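Local coordinates for uncharacterized protein (PDB 4Q34) that is probably an esterase of the alpha/beta hydrolase family, although its substrate and physiological role have not been established, at residues A[58-61]-A[62-66]; A[70-73]-A[74-78]; A[136-139]-A[140-144]; A[126-129]-A[130-134]; A[106-109]-A[110-114]. All coordinates share one frame; numbering follows the deposited sequence.

Interaction 1 (A[58-61]-A[62-66])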
# COMPACT_ATOMS: atom_id res chain seq x y z
N PHE A 58 3.24 6.78 -4.67
CA PHE A 58 2.32 5.63 -4.75
C PHE A 58 0.90 6.16 -4.64
O PHE A 58 0.62 7.33 -4.94
CB PHE A 58 2.73 4.51 -3.75
CG PHE A 58 2.63 4.87 -2.29
CD1 PHE A 58 3.63 5.60 -1.65
CD2 PHE A 58 1.51 4.49 -1.51
CE1 PHE A 58 3.57 5.90 -0.28
CE2 PHE A 58 1.45 4.81 -0.16
CZ PHE A 58 2.44 5.57 0.45
N SER A 59 -0.03 5.27 -4.29
CA SER A 59 -1.42 5.66 -4.19
C SER A 59 -1.65 6.85 -3.27
O SER A 59 -2.66 7.54 -3.44
CB SER A 59 -2.24 4.46 -3.69
OG SER A 59 -1.83 4.05 -2.41
N LYS A 60 -0.79 7.05 -2.27
CA LYS A 60 -0.88 8.17 -1.33
C LYS A 60 -0.99 9.55 -2.00
O LYS A 60 -1.59 10.47 -1.43
CB LYS A 60 0.32 8.10 -0.37
CG LYS A 60 0.43 9.09 0.76
CD LYS A 60 -0.80 9.32 1.55
CE LYS A 60 -0.51 9.60 3.02
NZ LYS A 60 -1.09 10.85 3.47
N THR A 61 -0.48 9.67 -3.23
CA THR A 61 -0.70 10.83 -4.08
C THR A 61 -2.11 11.35 -3.99
O THR A 61 -2.33 12.53 -3.94
CB THR A 61 -0.42 10.48 -5.54
OG1 THR A 61 0.94 10.04 -5.66
CG2 THR A 61 -0.67 11.66 -6.46
N TRP A 62 -3.05 10.44 -3.98
CA TRP A 62 -4.48 10.72 -4.05
C TRP A 62 -5.24 10.52 -2.75
O TRP A 62 -6.46 10.67 -2.74
CB TRP A 62 -5.09 9.73 -5.08
CG TRP A 62 -4.36 9.63 -6.35
CD1 TRP A 62 -3.52 8.62 -6.73
CD2 TRP A 62 -4.40 10.55 -7.43
NE1 TRP A 62 -3.01 8.89 -7.97
CE2 TRP A 62 -3.53 10.07 -8.43
CE3 TRP A 62 -5.07 11.77 -7.65
CZ2 TRP A 62 -3.36 10.74 -9.66
CZ3 TRP A 62 -4.93 12.41 -8.87
CH2 TRP A 62 -4.05 11.92 -9.84
N GLU A 63 -4.54 10.14 -1.67
CA GLU A 63 -5.16 9.86 -0.39
C GLU A 63 -5.11 11.13 0.50
O GLU A 63 -5.15 12.25 0.01
CB GLU A 63 -4.48 8.66 0.27
CG GLU A 63 -4.53 7.42 -0.59
CD GLU A 63 -3.65 6.24 -0.10
OE1 GLU A 63 -3.01 6.37 0.96
OE2 GLU A 63 -3.64 5.17 -0.78
N THR A 64 -5.03 10.95 1.81
CA THR A 64 -4.91 12.09 2.71
C THR A 64 -3.75 12.97 2.29
O THR A 64 -2.65 12.48 1.94
CB THR A 64 -4.73 11.63 4.18
OG1 THR A 64 -5.75 10.67 4.51
CG2 THR A 64 -4.80 12.77 5.13
N THR A 65 -3.99 14.28 2.30
CA THR A 65 -2.96 15.25 1.95
C THR A 65 -1.88 15.25 3.02
O THR A 65 -2.09 14.80 4.16
CB THR A 65 -3.57 16.66 1.77
OG1 THR A 65 -3.91 17.24 3.05
CG2 THR A 65 -4.78 16.63 0.88
N PRO A 66 -0.70 15.81 2.71
CA PRO A 66 0.34 15.75 3.73
C PRO A 66 0.01 16.49 5.05
O PRO A 66 0.51 16.12 6.12
CB PRO A 66 1.57 16.35 3.05
CG PRO A 66 1.21 16.64 1.66
CD PRO A 66 -0.24 16.34 1.42
O HOH W 1 -0.58 12.39 5.56
O HOH W 2 -3.98 13.66 -1.98
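Residues 59-62 turn through one winding of 3-10 helix, in which Trp-62 N bonds back to Ser-59 O at 3.0 Å and Glu-63 N to Lys-60 O at 3.0 Å, before the chain opens into the extended run 63-65. The side chain of Glu-63 folds back against this turn. With its CG anti to the carbonyl carbon (chi1 -57°) and its chain extended beyond, the carboxylate passes along Lys-60 CA and receives Ser-59 OG on OE2 at 2.7 Å, the hydroxyl coming from above the carboxylate plane. Lys-60 crosses Glu-63 at about a right angle; its chain, bent three times, carries NZ to Thr-64 O at 2.7 Å, and a water accepts a further bond from the ammonium. Thr-61 CG2 lies over the face of the Trp-62 indole, 3.9 Å from the centroid of the five-membered ring, a CH-pi contact. Thr-61 OG1 and its own backbone N both bond to Phe-58 O, tying down the start of the turn. A second water links Thr-61 O with Glu-63 O. In the second subunit, Ser-13 OG and Tyr-35 OH bond to Glu-63 OE1, and Ser-13 O takes a bond from Lys-60 NZ. With an alanine here in place of Glu-63, the Ser-59 hydroxyl would probably lose its acceptor, and Ser-13 OG and Tyr-35 OH of the second subunit a partner. The buried carboxylate and ammonium, 5.5 Å apart at Glu-63 OE1 and Lys-60 NZ, thus do not pair directly: the charges are probably stabilised by hydrogen bonds, several of them from the second subunit, which tie the turn to the dimer interface.

Interaction 2 (A[70-73]-A[74-78])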
# COMPACT_ATOMS: atom_id res chain seq x y z
N GLU A 70 -8.69 15.67 3.43
CA GLU A 70 -9.11 14.64 2.48
C GLU A 70 -8.54 14.88 1.11
O GLU A 70 -8.45 16.04 0.65
CB GLU A 70 -10.64 14.63 2.39
CG GLU A 70 -11.31 14.14 3.65
CD GLU A 70 -12.76 13.84 3.34
OE1 GLU A 70 -13.36 14.63 2.57
OE2 GLU A 70 -13.26 12.80 3.78
N GLY A 71 -8.16 13.78 0.45
CA GLY A 71 -7.78 13.78 -0.93
C GLY A 71 -8.86 13.25 -1.84
O GLY A 71 -10.03 13.00 -1.43
N PHE A 72 -8.48 13.08 -3.11
CA PHE A 72 -9.40 12.68 -4.16
C PHE A 72 -10.06 11.32 -3.88
O PHE A 72 -11.19 11.08 -4.28
CB PHE A 72 -8.67 12.63 -5.52
CG PHE A 72 -8.57 13.98 -6.21
CD1 PHE A 72 -8.81 15.17 -5.53
CD2 PHE A 72 -8.28 14.05 -7.56
CE1 PHE A 72 -8.70 16.39 -6.19
CE2 PHE A 72 -8.18 15.27 -8.22
CZ PHE A 72 -8.42 16.44 -7.54
N GLN A 73 -9.33 10.42 -3.21
CA GLN A 73 -9.91 9.14 -2.83
C GLN A 73 -11.27 9.34 -2.11
O GLN A 73 -12.27 8.67 -2.44
CB GLN A 73 -8.95 8.36 -1.94
CG GLN A 73 -9.53 7.00 -1.53
CD GLN A 73 -8.53 6.14 -0.78
OE1 GLN A 73 -7.66 6.63 -0.10
NE2 GLN A 73 -8.62 4.82 -0.97
N ASN A 74 -11.28 10.20 -1.09
CA ASN A 74 -12.47 10.50 -0.32
C ASN A 74 -13.43 11.43 -1.05
O ASN A 74 -14.67 11.19 -1.04
CB ASN A 74 -12.11 11.12 1.02
CG ASN A 74 -11.50 10.13 2.00
OD1 ASN A 74 -10.91 9.09 1.63
ND2 ASN A 74 -11.63 10.46 3.27
N ILE A 75 -12.89 12.46 -1.68
CA ILE A 75 -13.71 13.47 -2.33
C ILE A 75 -14.57 12.87 -3.45
O ILE A 75 -15.77 13.15 -3.54
CB ILE A 75 -12.84 14.59 -2.89
CG1 ILE A 75 -12.21 15.37 -1.75
CG2 ILE A 75 -13.65 15.55 -3.81
CD1 ILE A 75 -11.06 16.26 -2.16
N PHE A 76 -13.98 12.05 -4.31
CA PHE A 76 -14.73 11.48 -5.42
C PHE A 76 -15.62 10.32 -5.02
O PHE A 76 -16.66 10.15 -5.62
CB PHE A 76 -13.82 11.19 -6.62
CG PHE A 76 -13.45 12.46 -7.34
CD1 PHE A 76 -14.38 13.06 -8.19
CD2 PHE A 76 -12.30 13.14 -7.01
CE1 PHE A 76 -14.10 14.26 -8.78
CE2 PHE A 76 -11.99 14.37 -7.61
CZ PHE A 76 -12.90 14.94 -8.48
N LEU A 77 -15.25 9.59 -3.95
CA LEU A 77 -16.14 8.58 -3.39
C LEU A 77 -17.39 9.26 -2.85
O LEU A 77 -18.51 8.77 -3.08
CB LEU A 77 -15.42 7.83 -2.26
CG LEU A 77 -16.22 6.71 -1.62
CD1 LEU A 77 -16.57 5.66 -2.65
CD2 LEU A 77 -15.42 6.12 -0.46
N ARG A 78 -17.23 10.39 -2.18
CA ARG A 78 -18.37 11.15 -1.65
C ARG A 78 -19.29 11.65 -2.76
O ARG A 78 -20.52 11.75 -2.58
CB ARG A 78 -17.88 12.30 -0.77
CG ARG A 78 -19.01 12.99 -0.06
CD ARG A 78 -18.49 13.99 0.96
NE ARG A 78 -17.86 13.31 2.08
CZ ARG A 78 -16.56 13.31 2.34
NH1 ARG A 78 -15.73 14.05 1.60
NH2 ARG A 78 -16.10 12.62 3.38
O HOH W 3 -8.22 8.67 1.75
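Glu-70 leaves the backbone with CG anti to its carbonyl carbon (chi1 -69°) and runs on extended, while Arg-78, two turns further on, starts with CG anti to N (chi1 -172°) and bends at chi3, which brings carboxylate and guanidinium together end-on. Arg-78 NH1 meets Glu-70 OE1 at 2.6 Å and Arg-78 NH2 meets Glu-70 OE2 at 2.9 Å, each on a syn lone pair, with the two planes only 22° apart. This is a bidentate salt bridge. Glu-70 OE2 takes a second donor, Asn-74 ND2 at 2.9 Å, which arrives from above the carboxylate plane along a nearly straight bond, the amide standing almost perpendicular to the carboxylate. Asn-74 OD1 shares a water with Gln-73 OE1 and also accepts from Gln-11 of the second subunit. A lysine in place of Glu-70 would probably set two like charges against each other and leave the Arg-78 guanidinium and the Asn-74 amide without their common acceptor. Elsewhere on the helix the contact is aromatic: Phe-76 points its edge at the face of Phe-72, a T-shaped pair with CE2 over the centre of the ring and centroids 5.0 Å apart. Ile-75 CD1 reaches the rim of the Phe-72 ring at CD1, 4.2 Å away. Ala-310 of helix 306-319 packs on Phe-72, Ile-75 and Phe-76. Gly-71 occupies the N-cap position and its carbonyl accepts Ile-75 N at 2.9 Å, opening the helical bonding. Residues 70-78 hold the helix, with its N-cap, of the beta-alpha-beta unit formed by strand 49-52, helix 72-78 and strand 83-87, a building block of the alpha/beta hydrolase fold.

Interaction 3 (A[136-139]-A[140-144]). With GOL (glycerol), chain H.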
# COMPACT_ATOMS: atom_id res chain seq x y z
N THR A 136 3.78 18.55 8.20
CA THR A 136 3.33 18.45 6.81
C THR A 136 4.49 18.00 5.92
O THR A 136 4.35 17.09 5.12
CB THR A 136 2.72 19.77 6.30
OG1 THR A 136 1.55 20.08 7.08
CG2 THR A 136 2.38 19.72 4.80
N LEU A 137 5.63 18.64 6.06
CA LEU A 137 6.77 18.27 5.20
C LEU A 137 7.28 16.88 5.50
O LEU A 137 7.67 16.18 4.59
CB LEU A 137 7.92 19.28 5.33
CG LEU A 137 8.85 19.37 4.12
CD1 LEU A 137 8.15 19.82 2.86
CD2 LEU A 137 10.01 20.31 4.41
N ASP A 138 7.29 16.49 6.77
CA ASP A 138 7.62 15.14 7.17
C ASP A 138 6.74 14.13 6.42
O ASP A 138 7.23 13.16 5.83
CB ASP A 138 7.42 14.97 8.70
CG ASP A 138 7.74 13.55 9.21
OD1 ASP A 138 8.89 13.12 9.08
OD2 ASP A 138 6.84 12.84 9.72
N GLN A 139 5.43 14.35 6.45
CA GLN A 139 4.51 13.50 5.72
C GLN A 139 4.78 13.46 4.23
O GLN A 139 4.71 12.40 3.61
CB GLN A 139 3.04 13.90 5.92
CG GLN A 139 2.49 13.57 7.31
CD GLN A 139 2.54 12.10 7.65
OE1 GLN A 139 2.06 11.27 6.91
NE2 GLN A 139 3.14 11.78 8.78
N TYR A 140 5.07 14.62 3.68
CA TYR A 140 5.36 14.77 2.24
C TYR A 140 6.55 13.94 1.83
O TYR A 140 6.49 13.25 0.80
CB TYR A 140 5.68 16.22 1.96
CG TYR A 140 5.60 16.68 0.52
CD1 TYR A 140 4.45 16.50 -0.26
CD2 TYR A 140 6.63 17.45 0.00
CE1 TYR A 140 4.36 17.04 -1.54
CE2 TYR A 140 6.55 17.99 -1.28
CZ TYR A 140 5.43 17.81 -2.03
OH TYR A 140 5.37 18.37 -3.29
N PHE A 141 7.65 13.96 2.60
CA PHE A 141 8.79 13.14 2.20
C PHE A 141 8.54 11.65 2.40
O PHE A 141 9.03 10.84 1.63
CB PHE A 141 10.07 13.55 2.87
CG PHE A 141 10.50 14.95 2.53
CD1 PHE A 141 10.49 15.40 1.22
CD2 PHE A 141 10.96 15.78 3.52
CE1 PHE A 141 10.94 16.69 0.92
CE2 PHE A 141 11.39 17.07 3.23
CZ PHE A 141 11.36 17.52 1.93
N ARG A 142 7.73 11.31 3.40
CA ARG A 142 7.46 9.91 3.71
C ARG A 142 6.39 9.30 2.83
O ARG A 142 6.19 8.07 2.91
CB ARG A 142 7.06 9.75 5.18
CG ARG A 142 8.22 10.13 6.10
CD ARG A 142 7.88 9.88 7.57
NE ARG A 142 8.88 10.35 8.50
CZ ARG A 142 10.03 9.77 8.74
NH1 ARG A 142 10.35 8.61 8.17
NH2 ARG A 142 10.86 10.31 9.62
N GLN A 143 5.74 10.08 1.97
CA GLN A 143 4.87 9.48 0.94
C GLN A 143 5.63 9.03 -0.34
O GLN A 143 5.03 8.55 -1.31
CB GLN A 143 3.69 10.39 0.61
CG GLN A 143 3.99 11.59 -0.25
CD GLN A 143 2.73 12.40 -0.56
OE1 GLN A 143 1.97 12.74 0.34
NE2 GLN A 143 2.52 12.70 -1.84
N MSE A 144 6.96 9.17 -0.31
CA MSE A 144 7.80 8.63 -1.38
C MSE A 144 8.10 7.19 -1.06
O MSE A 144 8.18 6.79 0.11
CB MSE A 144 9.08 9.45 -1.47
CG MSE A 144 8.83 10.92 -1.73
SE MSE A 144 10.53 11.84 -1.66
CE MSE A 144 9.82 13.51 -2.44
C1 GOL H . 9.55 12.29 11.95
O1 GOL H . 10.57 12.79 11.12
C2 GOL H . 10.23 11.34 12.91
O2 GOL H . 11.21 12.03 13.68
C3 GOL H . 9.16 10.75 13.79
O3 GOL H . 9.30 9.34 13.66
O HOH W 4 1.56 12.61 2.84
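Among the polar contacts, Asp-138 and Arg-142, one helical turn apart, form a salt bridge: Arg-142 NE gives Asp-138 OD1 a bond of 2.8 Å, met on the syn side but 32° out of the carboxylate plane, and reaches OD2 weakly. The two flat groups stand 67° apart, so the guanidinium presents its edge without lying in the carboxylate plane. A glycerol, probably from the crystallisation liquor, bridges the two side chains. Its O1 donates to Asp-138 OD1 at 2.7 Å and accepts from Arg-142 NH2 at 2.9 Å. NH1 and NH2 of Arg-142 are also taken up by the second subunit, through His-33 and the carbonyls of Gly-31 and Thr-19. The apolar contacts sit on another side of helix 134-142. Leu-137, with CG anti to N (chi1 -155°), leans against the ring of Phe-141, CG to CE2 at 3.5 Å, and its CD1 touches Tyr-140 CD2 at 4.0 Å. Main-chain bonds run in the helical pattern, with Tyr-140 N to Thr-136 O and Phe-141 N to Leu-137 O, and weaken at Gln-143 as the chain leaves the helix. Leu-137 also packs on Phe-113 of helix 109-115, and Phe-141 meets His-30 of the second subunit. The charged pair is shared with that chain too, and Asp-138 probably offsets the positive charge of an arginine held from both sides of the interface.

Interaction 4 (A[126-129]-A[130-134])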
# COMPACT_ATOMS: atom_id res chain seq x y z
N GLU A 126 5.75 32.43 -2.09
CA GLU A 126 4.66 33.26 -1.64
C GLU A 126 3.34 32.82 -2.27
O GLU A 126 3.25 32.62 -3.48
CB GLU A 126 4.92 34.74 -1.97
CG GLU A 126 3.76 35.62 -1.54
CD GLU A 126 4.16 37.05 -1.40
OE1 GLU A 126 4.62 37.62 -2.41
OE2 GLU A 126 4.01 37.59 -0.28
N GLY A 127 2.31 32.69 -1.42
CA GLY A 127 0.97 32.28 -1.83
C GLY A 127 0.80 30.81 -2.18
O GLY A 127 -0.25 30.43 -2.69
N VAL A 128 1.83 30.00 -1.96
CA VAL A 128 1.75 28.58 -2.34
C VAL A 128 0.63 27.91 -1.56
O VAL A 128 0.44 28.17 -0.38
CB VAL A 128 3.12 27.84 -2.20
CG1 VAL A 128 3.51 27.62 -0.73
CG2 VAL A 128 3.13 26.53 -2.97
N GLN A 129 -0.06 26.98 -2.22
CA GLN A 129 -1.22 26.28 -1.66
C GLN A 129 -0.75 25.00 -0.92
O GLN A 129 -1.15 23.88 -1.23
CB GLN A 129 -2.19 25.90 -2.80
CG GLN A 129 -2.89 27.08 -3.45
CD GLN A 129 -4.03 27.65 -2.64
OE1 GLN A 129 -4.38 27.14 -1.59
NE2 GLN A 129 -4.62 28.74 -3.14
N PHE A 130 0.12 25.21 0.05
CA PHE A 130 0.79 24.13 0.75
C PHE A 130 1.03 24.63 2.17
O PHE A 130 1.48 25.79 2.42
CB PHE A 130 2.08 23.77 -0.00
CG PHE A 130 2.73 22.48 0.40
CD1 PHE A 130 3.62 22.42 1.50
CD2 PHE A 130 2.49 21.34 -0.33
CE1 PHE A 130 4.26 21.26 1.84
CE2 PHE A 130 3.13 20.15 0.01
CZ PHE A 130 3.99 20.10 1.10
N LYS A 131 0.68 23.78 3.14
CA LYS A 131 0.88 24.11 4.55
C LYS A 131 2.36 24.15 4.89
O LYS A 131 3.13 23.30 4.46
CB LYS A 131 0.13 23.13 5.46
CG LYS A 131 -0.19 23.79 6.81
CD LYS A 131 -0.87 22.86 7.79
CE LYS A 131 -1.06 23.53 9.15
NZ LYS A 131 -1.97 22.68 9.97
N ARG A 132 2.77 25.14 5.68
CA ARG A 132 4.19 25.45 5.85
C ARG A 132 4.84 24.86 7.10
O ARG A 132 5.96 25.22 7.42
CB ARG A 132 4.39 26.99 5.84
CG ARG A 132 4.10 27.68 4.52
CD ARG A 132 3.62 29.11 4.79
NE ARG A 132 3.81 30.03 3.67
CZ ARG A 132 3.22 29.92 2.48
NH1 ARG A 132 2.42 28.90 2.23
NH2 ARG A 132 3.45 30.82 1.55
N ASP A 133 4.16 23.98 7.81
CA ASP A 133 4.71 23.43 9.08
C ASP A 133 5.60 22.20 8.84
O ASP A 133 5.56 21.58 7.77
CB ASP A 133 3.59 23.04 10.03
CG ASP A 133 2.72 21.91 9.48
OD1 ASP A 133 2.08 22.13 8.44
OD2 ASP A 133 2.69 20.80 10.05
N LYS A 134 6.39 21.86 9.84
CA LYS A 134 7.30 20.73 9.76
C LYS A 134 6.64 19.37 9.61
O LYS A 134 7.18 18.52 8.92
CB LYS A 134 8.18 20.67 11.02
CG LYS A 134 9.29 21.67 11.03
CD LYS A 134 10.53 21.02 11.64
CE LYS A 134 11.67 22.00 11.80
NZ LYS A 134 11.33 23.09 12.74
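Val-128 O is approached by two donors, both weakly bound: Phe-130 N at 3.0 Å, and Arg-132 NH1, which reaches it at 3.4 Å. The first bond closes an inverse gamma turn centred on Gln-129, and the second folds the arginine back over the preceding residues. Arg-132 has an extended chain from CG to NE, with CG anti to its carbonyl carbon (chi1 -67°), a course that returns the guanidinium to Val-128. There NH1 lies 3.4 Å from Val-128 CG1, while NH2 approaches Gly-127 N at 3.7 Å. The backbone of 126-128 therefore sits at the edge of the guanidinium, near its plane. NH1 has one more weak acceptor, Phe-130 O at 3.3 Å, along a strongly bent bond of 124°. Three marginal contacts at one exposed head group suggest a loosely held end, and Arg-132 was indeed modelled in two conformers. Val-128 and Phe-130 lie side by side and point the same way, Val-128 CG1 coming 4.2 Å from Phe-130 CB. From there the benzyl group leads away from residues 126-129 and into the protein. Gln-129 turns elsewhere as well, its NE2 bonding to the carbonyl of His-294 and its backbone to Gly-295 and Leu-304. Asp-133 ends the loop as the N-cap of helix 134-142, where its OD1 also receives Thr-136 OG1. The loop therefore runs from strand 123-124, whose Tyr-124 is touched by both Phe-130 and Arg-132, into helix 134-142, where the ring of Phe-130 meets Tyr-140 edge to face.

Interaction 5 (A[106-109]-A[110-114])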
# COMPACT_ATOMS: atom_id res chain seq x y z
N ALA A 106 18.86 8.25 -1.24
CA ALA A 106 19.47 9.40 -1.90
C ALA A 106 19.08 10.66 -1.14
O ALA A 106 17.90 10.86 -0.83
CB ALA A 106 18.96 9.49 -3.34
N PHE A 107 20.04 11.52 -0.89
CA PHE A 107 19.80 12.76 -0.16
C PHE A 107 19.39 13.87 -1.12
O PHE A 107 20.13 14.85 -1.34
CB PHE A 107 21.03 13.14 0.67
CG PHE A 107 21.25 12.24 1.84
CD1 PHE A 107 21.99 11.06 1.71
CD2 PHE A 107 20.67 12.54 3.08
CE1 PHE A 107 22.17 10.22 2.80
CE2 PHE A 107 20.87 11.71 4.17
CZ PHE A 107 21.60 10.54 4.03
N ASP A 108 18.20 13.72 -1.67
CA ASP A 108 17.68 14.71 -2.62
C ASP A 108 16.30 15.22 -2.23
O ASP A 108 15.56 15.73 -3.06
CB ASP A 108 17.64 14.13 -4.02
CG ASP A 108 16.80 12.89 -4.12
OD1 ASP A 108 16.11 12.56 -3.13
OD2 ASP A 108 16.84 12.25 -5.18
N GLU A 109 15.97 15.14 -0.94
CA GLU A 109 14.64 15.68 -0.51
C GLU A 109 14.45 17.18 -0.81
O GLU A 109 13.37 17.61 -1.25
CB GLU A 109 14.44 15.40 0.98
CG GLU A 109 14.21 13.91 1.20
CD GLU A 109 13.90 13.52 2.63
OE1 GLU A 109 14.08 14.30 3.60
OE2 GLU A 109 13.45 12.38 2.78
N GLU A 110 15.51 17.95 -0.57
CA GLU A 110 15.50 19.38 -0.87
C GLU A 110 15.35 19.69 -2.37
O GLU A 110 14.78 20.74 -2.77
CB GLU A 110 16.74 20.04 -0.27
CG GLU A 110 16.85 19.87 1.25
CD GLU A 110 17.45 18.55 1.73
OE1 GLU A 110 17.91 17.72 0.89
OE2 GLU A 110 17.47 18.35 2.98
N VAL A 111 15.90 18.82 -3.19
CA VAL A 111 15.73 18.90 -4.65
C VAL A 111 14.28 18.61 -5.04
O VAL A 111 13.65 19.39 -5.78
CB VAL A 111 16.70 17.98 -5.41
CG1 VAL A 111 16.47 18.11 -6.91
CG2 VAL A 111 18.15 18.31 -5.04
N TRP A 112 13.69 17.53 -4.51
CA TRP A 112 12.28 17.30 -4.74
C TRP A 112 11.35 18.45 -4.34
O TRP A 112 10.38 18.73 -5.02
CB TRP A 112 11.78 16.00 -4.08
CG TRP A 112 12.31 14.74 -4.68
CD1 TRP A 112 13.24 13.90 -4.13
CD2 TRP A 112 11.92 14.15 -5.92
NE1 TRP A 112 13.47 12.82 -4.97
CE2 TRP A 112 12.68 12.95 -6.08
CE3 TRP A 112 11.02 14.52 -6.92
CZ2 TRP A 112 12.53 12.11 -7.18
CZ3 TRP A 112 10.87 13.68 -8.03
CH2 TRP A 112 11.63 12.50 -8.16
N PHE A 113 11.65 19.12 -3.24
CA PHE A 113 10.87 20.30 -2.80
C PHE A 113 10.80 21.32 -3.93
O PHE A 113 9.75 21.83 -4.28
CB PHE A 113 11.55 20.86 -1.56
CG PHE A 113 10.92 22.07 -0.95
CD1 PHE A 113 11.23 23.34 -1.39
CD2 PHE A 113 10.07 21.94 0.15
CE1 PHE A 113 10.69 24.47 -0.77
CE2 PHE A 113 9.54 23.06 0.78
CZ PHE A 113 9.85 24.32 0.31
N ASN A 114 11.95 21.61 -4.52
CA ASN A 114 12.01 22.51 -5.68
C ASN A 114 11.33 21.96 -6.92
O ASN A 114 10.56 22.65 -7.56
CB ASN A 114 13.47 22.80 -6.03
CG ASN A 114 14.15 23.67 -5.02
OD1 ASN A 114 13.76 23.74 -3.86
ND2 ASN A 114 15.20 24.34 -5.45
O HOH W 5 19.20 17.46 -1.51
O HOH W 6 15.46 10.20 -5.33
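Helix 109-115 begins here, with Asp-108 in the N-cap position and the chain arriving through an inverse gamma turn centred on Phe-107. Asp-108 and Trp-112, one turn apart, are the principal pair. Asp-108 CG lies between the backbone N and the carbonyl carbon (chi1 59°), and from there the carboxylate stands beside the indole instead of capping the helix. The two side chains run alongside each other, pointing the same way, with their planes 84° apart. OD1 of Asp-108 is 3.2 Å from Trp-112 NE1 and 3.3 Å from its CD1. A water in the plane of the indole, at its edge, donates to Asp-108 OD2, a bond that is provisional given the two conformers, and takes a weak bond from NE1. OD2 is bonded to a glycerol as well. Asp-108 was modelled in two conformers, so the details of this side chain describe one of them. Asp-108 O accepts Trp-112 N at 3.0 Å over an almost straight path, and Glu-109 O takes Phe-113 N at the same distance. A further water joins Phe-107 O, at 2.8 Å, to Glu-110 OE1, linking the turn to the first winding of the helix. Glu-109 and Glu-110 direct their carboxylates to the second subunit: Glu-109 forms a salt bridge with Arg-96 of that chain and bonds to its Thr-28 and His-30, and Glu-110 bonds to the amide of the same Thr-28. Three acidic residues thus gather at the helix N-terminus, where the helix dipole would probably favour their negative charge, and two of them are spent on the partner subunit.

Interactions 1 and 2 are buried beside the central sheet and touch directly, Trp-62 packing on Phe-72, whereas interaction 4 is a loop only partly buried and the one contact of the five that the second subunit does not reach. Interactions 3 and 5 belong to neighbouring helices, 134-142 and 109-115, which meet through Leu-137 with Phe-113 and Phe-141 with Glu-109; interaction 4 leads into the first of these helices. Chemistry follows place: charged groups in interactions 1, 3 and 5 find partners across the dimer, the Glu-70 to Arg-78 salt bridge of interaction 2 stays within its chain, and the bonds across interaction 4 are weak ones to backbone carbonyls, beside an apolar Val-128 to Phe-130 contact.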